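Local coordinates for protein ATP-dependent Clp protease proteolytic subunit (Listeria monocytogenes, PDB 4JCQ) that probably cleaves misfolded and other proteins into short peptides as the serine-protease subunit of an ATP-dependent Clp protease, a member of the peptidase S14 family, at residues Ile53-Asn58 / Pro79-Val84; Thr69-Ile74 / Gly93-Leu98; Asn104-Pro109 / Glu181-Arg186; Tyr113-Pro118 / Lys160-Asn165; Thr151-Glu156 / Lys174-Val179. All coordinates share one frame; numbering follows the deposited sequence.

Contact 1 of 5, residues Ile53-Asn58 / Pro79-Val84; sequences ITIFIN and PTVKVV
Ile53 and Pro79 meet at the start of strand 53-59 and just ahead of its parallel neighbour 81-86, the outer members of a beta-alpha-beta unit of the ClpP fold whose helix, 64-76, runs between them in the chain. The ring of Pro79 lies beside Ile53 and points the same way, its CB 3.8 Å from Ile53 CD1. Thr80 offers its carbonyl O to Ile53 N, the first of five backbone bonds that alternate between the strands as a parallel ladder requires. Val81 pairs with Ile53, yet its CG1, anti to the backbone N (chi1 173°), reaches forward to Ile55 CD1 at 3.6 Å. Lys82 is bonded through both of its backbone polar atoms: its N donates to Ile53 O at 2.8 Å and its O accepts from Ile55 N at 2.7 Å. Val83, on the same face as Val81, sets CG1 3.9 Å from Ile57 CD1; Tyr97 of helix 92-97 packs against both Val83 and Ile57, so this face belongs to the interior of the subunit. Val84 turns to the other face, with Thr54 and Phe56. Its N donates to Ile55 O and its O accepts from Ile57 N. Met73 of a neighbouring subunit packs on Phe56, which places this side of the sheet near a subunit boundary. Val84 CG2 stands over one face of the Phe56 ring, while Val84 CB lies 3.7 Å from Phe56 CD2.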
# COMPACT_ATOMS: atom_id res chain seq x y z
N ILE H 53 15.80 26.48 10.56
CA ILE H 53 14.88 25.64 9.79
C ILE H 53 13.87 26.54 9.08
O ILE H 53 13.37 27.50 9.66
CB ILE H 53 14.15 24.62 10.70
CG1 ILE H 53 15.16 23.67 11.36
CG2 ILE H 53 13.10 23.83 9.91
CD1 ILE H 53 14.60 22.88 12.52
N THR H 54 13.59 26.23 7.81
CA THR H 54 12.59 26.96 7.03
C THR H 54 11.34 26.11 6.85
O THR H 54 11.42 24.95 6.42
CB THR H 54 13.14 27.39 5.66
OG1 THR H 54 14.38 28.09 5.84
CG2 THR H 54 12.16 28.30 4.93
N ILE H 55 10.18 26.68 7.18
CA ILE H 55 8.90 26.00 6.99
C ILE H 55 8.05 26.74 5.97
O ILE H 55 7.76 27.92 6.14
CB ILE H 55 8.12 25.85 8.32
CG1 ILE H 55 8.95 25.11 9.37
CG2 ILE H 55 6.79 25.14 8.08
CD1 ILE H 55 8.26 24.94 10.71
N PHE H 56 7.67 26.04 4.90
CA PHE H 56 6.71 26.56 3.92
C PHE H 56 5.31 26.08 4.30
O PHE H 56 5.08 24.88 4.44
CB PHE H 56 7.06 26.10 2.50
CG PHE H 56 8.32 26.72 1.95
CD1 PHE H 56 9.56 26.14 2.19
CD2 PHE H 56 8.27 27.88 1.18
CE1 PHE H 56 10.72 26.70 1.69
CE2 PHE H 56 9.43 28.45 0.67
CZ PHE H 56 10.66 27.86 0.93
N ILE H 57 4.39 27.02 4.48
CA ILE H 57 3.03 26.71 4.93
C ILE H 57 1.99 27.09 3.88
O ILE H 57 1.87 28.25 3.49
CB ILE H 57 2.68 27.40 6.27
CG1 ILE H 57 3.72 27.07 7.35
CG2 ILE H 57 1.28 26.99 6.73
CD1 ILE H 57 3.72 28.02 8.53
N ASN H 58 1.25 26.08 3.43
CA ASN H 58 0.08 26.25 2.58
C ASN H 58 -1.06 25.46 3.21
O ASN H 58 -1.18 24.25 2.99
CB ASN H 58 0.36 25.75 1.15
CG ASN H 58 -0.82 25.94 0.20
OD1 ASN H 58 -1.98 25.93 0.61
ND2 ASN H 58 -0.53 26.09 -1.08
N PRO H 79 16.68 25.13 17.31
CA PRO H 79 16.91 25.91 16.08
C PRO H 79 15.88 27.02 15.86
O PRO H 79 14.71 26.86 16.21
CB PRO H 79 16.78 24.86 14.97
CG PRO H 79 17.13 23.57 15.63
CD PRO H 79 16.56 23.69 17.01
N THR H 80 16.34 28.13 15.30
CA THR H 80 15.46 29.23 14.91
C THR H 80 14.63 28.81 13.70
O THR H 80 15.16 28.28 12.72
CB THR H 80 16.27 30.50 14.57
OG1 THR H 80 17.01 30.91 15.73
CG2 THR H 80 15.36 31.65 14.15
N VAL H 81 13.32 29.04 13.77
CA VAL H 81 12.41 28.65 12.71
C VAL H 81 11.94 29.86 11.91
O VAL H 81 11.41 30.82 12.46
CB VAL H 81 11.20 27.86 13.26
CG1 VAL H 81 10.17 27.61 12.17
CG2 VAL H 81 11.65 26.54 13.87
N LYS H 82 12.17 29.80 10.60
CA LYS H 82 11.63 30.78 9.66
C LYS H 82 10.41 30.19 8.97
O LYS H 82 10.41 29.02 8.60
CB LYS H 82 12.68 31.17 8.62
CG LYS H 82 13.87 31.95 9.16
CD LYS H 82 14.89 32.20 8.06
CE LYS H 82 15.97 33.18 8.51
NZ LYS H 82 16.83 32.63 9.59
N VAL H 83 9.37 31.00 8.81
CA VAL H 83 8.16 30.55 8.11
C VAL H 83 7.94 31.33 6.81
O VAL H 83 8.17 32.54 6.75
CB VAL H 83 6.89 30.58 9.00
CG1 VAL H 83 6.99 29.56 10.12
CG2 VAL H 83 6.64 31.98 9.56
N VAL H 84 7.51 30.62 5.78
CA VAL H 84 7.18 31.22 4.50
C VAL H 84 5.76 30.82 4.11
O VAL H 84 5.49 29.66 3.80
CB VAL H 84 8.16 30.81 3.37
CG1 VAL H 84 7.81 31.52 2.07
CG2 VAL H 84 9.60 31.11 3.76

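Contact 2 of 5, residues Thr69-Ile74 / Gly93-Leu98; sequences TIHDMI and GITIYL
Ile96 packs between Ile70 and Ile74, and this apolar group is one half of a contact between two almost parallel helices, 64-76 and 92-97; the axes of the two short segments come within 8.5 Å and differ by 5° in direction. Ile96 CG2 meets Ile70 CG2 at 3.7 Å and Ile74 CD1 at 3.9 Å; the Ile74 side chain crosses that of Ile96 at about a right angle. On the strand side, Ile57 touches Ile96 and Ile55 touches Ile74, so the helices rest on the central sheet of the ClpP fold.

The polar half is carried by the ring of His71. Its CG is anti to the backbone N (chi1 171°), and CD2 comes edge-on to Thr95 O at 3.1 Å, close to the ring plane. ND1 donates to Asp72 OD2 at 2.8 Å, meeting the anti side of the carboxylate. NE2 shares a water with Leu98, the water lying 2.8 Å from His71 NE2 and donating to Leu98 O.

Three partners around one rim thus fix the rotation of a buried imidazole, and the neighbouring carboxylate would be expected to favour a proton on ND1 and perhaps raise the basicity of the ring.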
# COMPACT_ATOMS: atom_id res chain seq x y z
N THR H 69 -0.05 21.78 18.85
CA THR H 69 1.16 20.95 18.94
C THR H 69 2.27 21.46 18.02
O THR H 69 3.40 21.63 18.46
CB THR H 69 0.85 19.46 18.67
OG1 THR H 69 0.08 18.93 19.75
CG2 THR H 69 2.13 18.64 18.53
N ILE H 70 1.93 21.72 16.75
CA ILE H 70 2.91 22.21 15.79
C ILE H 70 3.45 23.59 16.20
O ILE H 70 4.66 23.82 16.16
CB ILE H 70 2.36 22.24 14.35
CG1 ILE H 70 1.98 20.82 13.90
CG2 ILE H 70 3.37 22.84 13.38
CD1 ILE H 70 1.08 20.77 12.68
N HIS H 71 2.55 24.48 16.60
CA HIS H 71 2.92 25.80 17.14
C HIS H 71 3.93 25.67 18.25
O HIS H 71 4.98 26.31 18.22
CB HIS H 71 1.68 26.55 17.61
CG HIS H 71 1.98 27.83 18.38
ND1 HIS H 71 2.34 27.83 19.67
CD2 HIS H 71 1.96 29.16 17.98
CE1 HIS H 71 2.55 29.09 20.08
NE2 HIS H 71 2.31 29.91 19.05
N ASP H 72 3.60 24.85 19.25
CA ASP H 72 4.45 24.68 20.43
C ASP H 72 5.76 23.96 20.14
O ASP H 72 6.79 24.28 20.74
CB ASP H 72 3.68 23.98 21.55
CG ASP H 72 2.68 24.90 22.25
OD1 ASP H 72 2.00 24.43 23.18
OD2 ASP H 72 2.56 26.08 21.86
N MET H 73 5.74 23.01 19.21
CA MET H 73 6.96 22.29 18.81
C MET H 73 7.95 23.21 18.11
O MET H 73 9.17 23.08 18.30
CB MET H 73 6.63 21.08 17.92
CG MET H 73 6.06 19.88 18.66
SD MET H 73 7.10 19.21 19.99
CE MET H 73 8.63 18.90 19.13
N ILE H 74 7.43 24.14 17.31
CA ILE H 74 8.25 25.17 16.66
C ILE H 74 8.99 26.02 17.69
O ILE H 74 10.19 26.26 17.54
CB ILE H 74 7.40 26.06 15.71
CG1 ILE H 74 7.05 25.30 14.43
CG2 ILE H 74 8.12 27.36 15.37
CD1 ILE H 74 5.92 25.91 13.62
N GLY H 93 -3.74 27.10 10.56
CA GLY H 93 -2.53 27.41 9.80
C GLY H 93 -1.91 28.74 10.20
O GLY H 93 -0.68 28.87 10.20
N ILE H 94 -2.75 29.71 10.53
CA ILE H 94 -2.30 31.02 11.03
C ILE H 94 -1.63 30.88 12.40
O ILE H 94 -0.60 31.51 12.66
CB ILE H 94 -3.48 32.03 11.09
CG1 ILE H 94 -3.69 32.68 9.72
CG2 ILE H 94 -3.27 33.10 12.17
CD1 ILE H 94 -2.68 33.75 9.34
N THR H 95 -2.20 30.04 13.25
CA THR H 95 -1.65 29.78 14.58
C THR H 95 -0.23 29.21 14.47
O THR H 95 0.67 29.64 15.19
CB THR H 95 -2.57 28.83 15.38
OG1 THR H 95 -3.89 29.41 15.45
CG2 THR H 95 -2.05 28.61 16.80
N ILE H 96 -0.05 28.26 13.56
CA ILE H 96 1.26 27.68 13.27
C ILE H 96 2.23 28.74 12.73
O ILE H 96 3.35 28.87 13.21
CB ILE H 96 1.15 26.50 12.29
CG1 ILE H 96 0.45 25.31 12.96
CG2 ILE H 96 2.53 26.09 11.77
CD1 ILE H 96 -0.09 24.28 11.99
N TYR H 97 1.77 29.49 11.73
CA TYR H 97 2.56 30.55 11.10
C TYR H 97 3.11 31.54 12.13
O TYR H 97 4.27 31.94 12.07
CB TYR H 97 1.72 31.27 10.04
CG TYR H 97 2.47 32.32 9.26
CD1 TYR H 97 3.16 32.00 8.09
CD2 TYR H 97 2.48 33.65 9.68
CE1 TYR H 97 3.84 32.96 7.37
CE2 TYR H 97 3.17 34.63 8.97
CZ TYR H 97 3.85 34.28 7.81
OH TYR H 97 4.52 35.25 7.11
N LEU H 98 2.26 31.91 13.09
CA LEU H 98 2.60 32.90 14.10
C LEU H 98 3.49 32.38 15.23
O LEU H 98 3.84 33.14 16.14
CB LEU H 98 1.32 33.55 14.67
CG LEU H 98 0.50 34.43 13.72
CD1 LEU H 98 -0.79 34.88 14.40
CD2 LEU H 98 1.30 35.64 13.24
O HOH W 1 3.03 32.56 18.80

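Contact 3 of 5, residues Asn104-Pro109 / Glu181-Arg186; sequences NRFSLP and EIIENR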
# COMPACT_ATOMS: atom_id res chain seq x y z
N ASN H 104 11.13 36.69 11.46
CA ASN H 104 11.32 35.44 10.73
C ASN H 104 10.07 34.98 9.97
O ASN H 104 9.99 33.83 9.53
CB ASN H 104 11.81 34.33 11.68
CG ASN H 104 13.15 34.65 12.30
OD1 ASN H 104 14.05 35.17 11.64
ND2 ASN H 104 13.30 34.33 13.58
N ARG H 105 9.10 35.88 9.81
CA ARG H 105 7.85 35.56 9.13
C ARG H 105 7.78 36.17 7.73
O ARG H 105 7.66 37.39 7.57
CB ARG H 105 6.63 35.96 9.98
CG ARG H 105 6.60 35.30 11.35
CD ARG H 105 5.19 35.22 11.93
NE ARG H 105 4.62 36.53 12.21
CZ ARG H 105 4.60 37.11 13.41
NH1 ARG H 105 5.12 36.50 14.46
NH2 ARG H 105 4.05 38.31 13.55
N PHE H 106 7.86 35.30 6.73
CA PHE H 106 7.93 35.71 5.33
C PHE H 106 6.70 35.25 4.55
O PHE H 106 5.95 34.39 5.01
CB PHE H 106 9.19 35.14 4.67
CG PHE H 106 10.48 35.56 5.33
CD1 PHE H 106 11.00 34.84 6.39
CD2 PHE H 106 11.17 36.68 4.87
CE1 PHE H 106 12.19 35.23 7.00
CE2 PHE H 106 12.36 37.07 5.47
CZ PHE H 106 12.87 36.34 6.54
N SER H 107 6.51 35.84 3.38
CA SER H 107 5.46 35.40 2.47
C SER H 107 5.88 35.46 1.02
O SER H 107 6.55 36.41 0.59
CB SER H 107 4.19 36.23 2.66
OG SER H 107 3.13 35.70 1.89
N LEU H 108 5.48 34.44 0.26
CA LEU H 108 5.54 34.49 -1.19
C LEU H 108 4.39 35.40 -1.68
O LEU H 108 3.39 35.54 -0.97
CB LEU H 108 5.46 33.08 -1.77
CG LEU H 108 6.76 32.33 -2.11
CD1 LEU H 108 8.00 32.82 -1.35
CD2 LEU H 108 6.60 30.82 -1.96
N PRO H 109 4.54 36.02 -2.86
CA PRO H 109 3.59 37.06 -3.30
C PRO H 109 2.14 36.61 -3.45
O PRO H 109 1.23 37.35 -3.08
CB PRO H 109 4.16 37.51 -4.65
CG PRO H 109 5.60 37.12 -4.62
CD PRO H 109 5.62 35.83 -3.85
N GLU H 181 7.84 40.32 5.95
CA GLU H 181 8.52 40.60 4.70
C GLU H 181 7.96 39.76 3.55
O GLU H 181 7.82 38.54 3.68
CB GLU H 181 10.03 40.36 4.85
CG GLU H 181 10.88 40.92 3.73
CD GLU H 181 12.37 40.73 3.96
OE1 GLU H 181 13.14 40.80 2.98
OE2 GLU H 181 12.78 40.52 5.13
N ILE H 182 7.65 40.42 2.44
CA ILE H 182 7.21 39.74 1.23
C ILE H 182 8.43 39.50 0.34
O ILE H 182 9.16 40.44 0.00
CB ILE H 182 6.13 40.54 0.47
CG1 ILE H 182 4.94 40.83 1.40
CG2 ILE H 182 5.67 39.79 -0.78
CD1 ILE H 182 4.00 41.91 0.90
N ILE H 183 8.65 38.24 -0.03
CA ILE H 183 9.81 37.86 -0.84
C ILE H 183 9.40 37.14 -2.12
O ILE H 183 8.41 36.39 -2.14
CB ILE H 183 10.82 37.00 -0.04
CG1 ILE H 183 10.13 35.79 0.60
CG2 ILE H 183 11.52 37.86 1.02
CD1 ILE H 183 11.07 34.71 1.10
N GLU H 184 10.16 37.36 -3.19
CA GLU H 184 9.92 36.72 -4.47
C GLU H 184 11.04 35.74 -4.82
O GLU H 184 10.80 34.73 -5.49
CB GLU H 184 9.77 37.77 -5.57
CG GLU H 184 9.16 37.26 -6.87
CD GLU H 184 9.18 38.28 -7.99
OE1 GLU H 184 9.39 37.88 -9.15
OE2 GLU H 184 8.99 39.49 -7.71
N ASN H 185 12.25 36.05 -4.36
CA ASN H 185 13.45 35.26 -4.68
C ASN H 185 14.19 34.77 -3.44
O ASN H 185 13.85 35.14 -2.31
CB ASN H 185 14.39 36.06 -5.58
CG ASN H 185 13.76 36.45 -6.90
OD1 ASN H 185 13.58 37.63 -7.19
ND2 ASN H 185 13.43 35.46 -7.72
N ARG H 186 15.22 33.95 -3.66
CA ARG H 186 16.04 33.37 -2.60
C ARG H 186 16.79 34.39 -1.75
O ARG H 186 16.90 34.22 -0.53
CB ARG H 186 17.03 32.36 -3.18
CG ARG H 186 16.57 30.92 -3.13
CD ARG H 186 16.77 30.32 -1.74
NE ARG H 186 16.27 28.95 -1.67
CZ ARG H 186 16.01 28.30 -0.54
NH1 ARG H 186 16.20 28.88 0.64
NH2 ARG H 186 15.56 27.05 -0.59
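Phe106 and Glu181 lie side by side, pointing the same way from two adjacent parallel strands. From the Phe106 backbone outward, CB sits 3.8 Å from Glu181 O and within 4.1 Å of Ile183 CD1. With CG anti to the carbonyl carbon (chi1 -59°), the ring then runs beside Glu181: CD2 is 3.9 Å from Glu181 CB and also approaches Ile183 CG2, while CE2 comes 3.5 Å from Glu181 OE2. The glutamate is extended beyond CG, which lets its carboxylate keep pace with the ring; the two planes are turned 53° apart. Leu189 touches the phenyl group as well.

Strand 181-182 is the last of the five parallel strands in the central sheet of the ClpP fold, an edge position within this chain, and 105-108 is its inner neighbour. Ser107 makes the pairing with both backbone polar atoms: its N donates to Glu181 O, and its O accepts from Ile183 N at 2.9 Å. The bond from Glu181 N to Arg105 O is weak. Arg105 itself points its guanidinium elsewhere, to Ile178 O among other carbonyls. Past the strand, Ile183 CG1 occupies the slot between backbone N and carbonyl carbon (chi1 54°), from which it meets Ser107 O and Leu108 CD1. Pro109, where the chain turns a corner, brings CD 3.3 Å from Ile183 O, and Asp72 of a neighbouring subunit packs on its ring.

Contact 4 of 5, residues Tyr113-Pro118 / Lys160-Asn165; sequences YMIHQP and KDTDRN
His116 and Thr162 approach to 4.0 Å between CA atoms where the chain leaving strand 111-114 passes the C-terminal end of helix 155-162. A single direct hydrogen bond joins the backbones: Gln117 N donates to a lone pair of Thr162 O at 2.9 Å, nearly straight at 171°. The CA of His116 points its hydrogen at the same oxygen, and a water bridges Gln117 O and Asp163 OD2, a carboxylate also paired with Arg140.

Among the side chains, Ile115 CD1 reaches Asp161 CB at 3.5 Å and Thr162 CG2 at 3.8 Å. Thr162 OG1 turns to Asn144 OD1. His116, the predicted active-site histidine, has CG anti to the backbone N (chi1 174°). Asn165 OD1 lies over the centre of its imidazole, 3.1 Å above the plane, with ring and amide planes 41° apart; Arg164 O sits at the ring edge, 3.3 Å from His116 CD2.

In this serine-protease site the OG of Ser91, the predicted nucleophile, is bonded to the backbone O of His116, and Asn165 OD1, over the imidazole face, makes no hydrogen bond to ND1; both are consistent with the inactive catalytic triad reported for this protein.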
# COMPACT_ATOMS: atom_id res chain seq x y z
N TYR H 113 -4.37 35.44 3.52
CA TYR H 113 -4.36 35.12 4.94
C TYR H 113 -5.72 35.36 5.57
O TYR H 113 -6.40 36.34 5.24
CB TYR H 113 -3.30 35.97 5.66
CG TYR H 113 -1.87 35.63 5.27
CD1 TYR H 113 -1.07 34.83 6.08
CD2 TYR H 113 -1.33 36.10 4.07
CE1 TYR H 113 0.23 34.51 5.72
CE2 TYR H 113 -0.03 35.78 3.70
CZ TYR H 113 0.74 34.98 4.53
OH TYR H 113 2.02 34.66 4.16
N MET H 114 -6.12 34.47 6.48
CA MET H 114 -7.38 34.64 7.23
C MET H 114 -7.22 34.15 8.66
O MET H 114 -6.87 32.99 8.88
CB MET H 114 -8.53 33.91 6.53
CG MET H 114 -9.88 34.10 7.22
SD MET H 114 -11.26 33.36 6.33
CE MET H 114 -10.95 31.61 6.57
N ILE H 115 -7.48 35.02 9.63
CA ILE H 115 -7.29 34.64 11.04
C ILE H 115 -8.54 34.05 11.70
O ILE H 115 -8.49 33.68 12.87
CB ILE H 115 -6.69 35.78 11.90
CG1 ILE H 115 -7.71 36.90 12.15
CG2 ILE H 115 -5.40 36.31 11.29
CD1 ILE H 115 -7.38 37.75 13.35
N HIS H 116 -9.64 33.96 10.95
CA HIS H 116 -10.86 33.30 11.43
C HIS H 116 -10.55 32.00 12.10
O HIS H 116 -9.79 31.19 11.56
CB HIS H 116 -11.83 33.05 10.28
CG HIS H 116 -13.04 32.24 10.69
ND1 HIS H 116 -13.15 30.93 10.44
CD2 HIS H 116 -14.21 32.62 11.35
CE1 HIS H 116 -14.33 30.48 10.91
NE2 HIS H 116 -14.98 31.52 11.47
N GLN H 117 -11.12 31.79 13.28
CA GLN H 117 -10.96 30.53 13.99
C GLN H 117 -12.32 29.86 14.16
O GLN H 117 -13.28 30.53 14.56
CB GLN H 117 -10.29 30.74 15.35
CG GLN H 117 -8.94 31.46 15.31
CD GLN H 117 -7.85 30.69 14.57
OE1 GLN H 117 -7.80 29.46 14.63
NE2 GLN H 117 -6.97 31.41 13.90
N PRO H 118 -12.42 28.56 13.85
CA PRO H 118 -13.68 27.83 14.03
C PRO H 118 -14.05 27.76 15.51
O PRO H 118 -13.19 27.50 16.35
CB PRO H 118 -13.36 26.43 13.49
CG PRO H 118 -11.87 26.32 13.56
CD PRO H 118 -11.36 27.70 13.29
N LYS H 160 -12.51 40.42 17.39
CA LYS H 160 -13.46 40.73 16.33
C LYS H 160 -13.15 39.91 15.07
O LYS H 160 -14.05 39.31 14.47
CB LYS H 160 -13.43 42.23 16.01
CG LYS H 160 -14.37 42.67 14.90
CD LYS H 160 -14.12 44.11 14.49
CE LYS H 160 -14.94 44.49 13.27
NZ LYS H 160 -14.69 45.89 12.85
N ASP H 161 -11.88 39.88 14.69
CA ASP H 161 -11.46 39.30 13.42
C ASP H 161 -11.42 37.77 13.37
O ASP H 161 -11.60 37.18 12.31
CB ASP H 161 -10.13 39.91 12.97
CG ASP H 161 -10.26 41.38 12.56
OD1 ASP H 161 -11.40 41.84 12.33
OD2 ASP H 161 -9.22 42.07 12.47
N THR H 162 -11.20 37.12 14.52
CA THR H 162 -11.25 35.66 14.59
C THR H 162 -12.68 35.12 14.51
O THR H 162 -12.89 33.95 14.19
CB THR H 162 -10.56 35.09 15.85
OG1 THR H 162 -11.14 35.67 17.02
CG2 THR H 162 -9.06 35.36 15.83
N ASP H 163 -13.65 35.99 14.80
CA ASP H 163 -15.06 35.61 14.78
C ASP H 163 -15.79 36.05 13.50
O ASP H 163 -17.02 36.08 13.46
CB ASP H 163 -15.79 36.13 16.03
CG ASP H 163 -16.95 35.24 16.44
OD1 ASP H 163 -18.00 35.78 16.83
OD2 ASP H 163 -16.81 34.00 16.36
N ARG H 164 -15.03 36.40 12.47
CA ARG H 164 -15.59 36.65 11.14
C ARG H 164 -14.71 36.07 10.04
O ARG H 164 -13.57 35.67 10.31
CB ARG H 164 -15.90 38.14 10.92
CG ARG H 164 -14.70 39.08 10.96
CD ARG H 164 -15.17 40.52 11.02
NE ARG H 164 -14.14 41.46 10.58
CZ ARG H 164 -14.02 41.94 9.34
NH1 ARG H 164 -14.87 41.56 8.39
NH2 ARG H 164 -13.05 42.79 9.05
N ASN H 165 -15.23 36.01 8.82
CA ASN H 165 -14.54 35.37 7.70
C ASN H 165 -14.13 36.36 6.63
O ASN H 165 -14.87 36.60 5.67
CB ASN H 165 -15.43 34.28 7.09
CG ASN H 165 -15.61 33.09 8.00
OD1 ASN H 165 -14.77 32.19 8.04
ND2 ASN H 165 -16.71 33.07 8.74
O HOH W 2 -15.89 31.57 15.15

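Contact 5 of 5, residues Thr151-Glu156 / Lys174-Val179; sequences TGQSYE and KDYGIV
Tyr176 O receives the amide of Gln153 in a short, straight hydrogen bond: NE2 donates at 2.8 Å with 170° at the hydrogen. The carbonyl lies in the amide plane of Gln153, although the donor itself is tilted from the carbonyl plane. Glutamine reaches this position by a bend in its chain, CD being swung round at chi2 -80°, and the bent chain also lies against the phenol ring. Gln153 CG stands over one face in a CH-pi contact, 4.2 Å from the centroid of the Tyr176 ring, while NE2 lies over the same ring toward its rim; amide and ring planes are stacked, 27° apart. The phenol OH is held by Asp161.

Two chain turns meet here, the exit from helix 133-151 and the exit from helix 170-176. Thr151 OG1 accepts from Gln153 N at 3.2 Å, an ST turn, and also bonds to Ile147 O. Its methyl CG2 lies beside Ile178 CG1 at 3.9 Å. Gly177 closes the second helix in a Schellman motif with positive phi, and Thr151 CA directs its hydrogen at Gly177 O, 3.5 Å away; that oxygen is also bonded by Arg105. Ser154 OG caps the next helix by accepting from Gln157 N.

A carbonyl at the end of helix 170-176 is therefore satisfied by a side-chain amide that also stacks on the Tyr176 ring, tying the link after helix 133-151 to that helix end.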
# COMPACT_ATOMS: atom_id res chain seq x y z
N THR H 151 1.10 39.38 16.62
CA THR H 151 0.89 40.40 15.59
C THR H 151 1.13 41.82 16.09
O THR H 151 1.49 42.71 15.31
CB THR H 151 -0.54 40.33 15.00
OG1 THR H 151 -1.51 40.51 16.04
CG2 THR H 151 -0.78 39.00 14.29
N GLY H 152 0.93 42.04 17.39
CA GLY H 152 1.01 43.38 17.97
C GLY H 152 -0.32 44.10 17.96
O GLY H 152 -0.41 45.24 18.42
N GLN H 153 -1.35 43.44 17.43
CA GLN H 153 -2.71 43.98 17.44
C GLN H 153 -3.30 43.86 18.84
O GLN H 153 -2.87 43.02 19.63
CB GLN H 153 -3.59 43.22 16.44
CG GLN H 153 -3.19 43.35 14.98
CD GLN H 153 -3.66 44.65 14.33
OE1 GLN H 153 -4.50 45.36 14.88
NE2 GLN H 153 -3.11 44.95 13.16
N SER H 154 -4.28 44.71 19.13
CA SER H 154 -5.00 44.65 20.41
C SER H 154 -5.85 43.39 20.49
O SER H 154 -6.24 42.82 19.47
CB SER H 154 -5.88 45.89 20.58
OG SER H 154 -6.97 45.86 19.66
N TYR H 155 -6.14 42.96 21.72
CA TYR H 155 -7.02 41.81 21.95
C TYR H 155 -8.38 42.01 21.28
O TYR H 155 -8.90 41.09 20.66
CB TYR H 155 -7.20 41.54 23.45
CG TYR H 155 -8.09 40.34 23.73
CD1 TYR H 155 -7.55 39.07 23.87
CD2 TYR H 155 -9.47 40.49 23.84
CE1 TYR H 155 -8.35 37.97 24.12
CE2 TYR H 155 -10.29 39.40 24.09
CZ TYR H 155 -9.73 38.14 24.23
OH TYR H 155 -10.53 37.06 24.48
N GLU H 156 -8.92 43.22 21.40
CA GLU H 156 -10.24 43.55 20.86
C GLU H 156 -10.31 43.43 19.34
O GLU H 156 -11.30 42.94 18.80
CB GLU H 156 -10.67 44.95 21.30
CG GLU H 156 -12.16 45.23 21.16
CD GLU H 156 -12.58 46.56 21.75
OE1 GLU H 156 -13.38 47.27 21.10
OE2 GLU H 156 -12.11 46.91 22.86
N LYS H 174 0.64 41.96 5.85
CA LYS H 174 1.85 42.65 6.28
C LYS H 174 1.49 43.84 7.18
O LYS H 174 2.08 44.01 8.24
CB LYS H 174 2.66 43.11 5.06
CG LYS H 174 4.05 43.64 5.38
CD LYS H 174 4.79 44.00 4.10
CE LYS H 174 6.22 44.44 4.38
NZ LYS H 174 6.29 45.77 5.04
N ASP H 175 0.51 44.64 6.75
CA ASP H 175 0.04 45.79 7.53
C ASP H 175 -0.59 45.36 8.86
O ASP H 175 -0.53 46.09 9.84
CB ASP H 175 -0.97 46.61 6.71
CG ASP H 175 -0.35 47.24 5.47
OD1 ASP H 175 -1.12 47.57 4.54
OD2 ASP H 175 0.88 47.41 5.42
N TYR H 176 -1.20 44.17 8.86
CA TYR H 176 -1.85 43.62 10.05
C TYR H 176 -0.85 43.16 11.10
O TYR H 176 -1.18 43.07 12.29
CB TYR H 176 -2.75 42.45 9.63
CG TYR H 176 -3.87 42.13 10.60
CD1 TYR H 176 -5.09 42.80 10.52
CD2 TYR H 176 -3.71 41.16 11.58
CE1 TYR H 176 -6.13 42.50 11.40
CE2 TYR H 176 -4.74 40.85 12.46
CZ TYR H 176 -5.94 41.53 12.37
OH TYR H 176 -6.96 41.23 13.24
N GLY H 177 0.38 42.86 10.67
CA GLY H 177 1.42 42.37 11.57
C GLY H 177 1.62 40.87 11.53
O GLY H 177 2.35 40.31 12.36
N ILE H 178 0.97 40.20 10.58
CA ILE H 178 1.12 38.76 10.39
C ILE H 178 2.41 38.48 9.61
O ILE H 178 3.29 37.75 10.09
CB ILE H 178 -0.09 38.15 9.64
CG1 ILE H 178 -1.38 38.35 10.45
CG2 ILE H 178 0.13 36.66 9.36
CD1 ILE H 178 -2.65 38.22 9.62
N VAL H 179 2.52 39.07 8.43
CA VAL H 179 3.69 38.93 7.58
C VAL H 179 4.66 40.09 7.84
O VAL H 179 4.23 41.24 7.93
CB VAL H 179 3.30 38.93 6.08
CG1 VAL H 179 4.53 38.86 5.18
CG2 VAL H 179 2.36 37.76 5.78

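From the N terminus, strand 53-59 is followed by helix 64-76 and strand 81-86, and contact 1 closes this first loop. Contact 2 crosses it: its first segment lies within that loop, its second beyond it, so helices 64-76 and 92-97 are joined against the sheet. Contact 3 follows in series and closes the longest loop, bringing 181-186 beside 105-108; backbone bonds between Val83 and both Asn104 and Phe106 connect contacts 1 and 3 in one sheet. Contacts 4 and 5 both fall within the span that contact 3 encloses, and they cross each other, sharing helix 155-162. Tyr176 bonded to Asp161 links those two, and Arg105 ties contact 3 to contact 5.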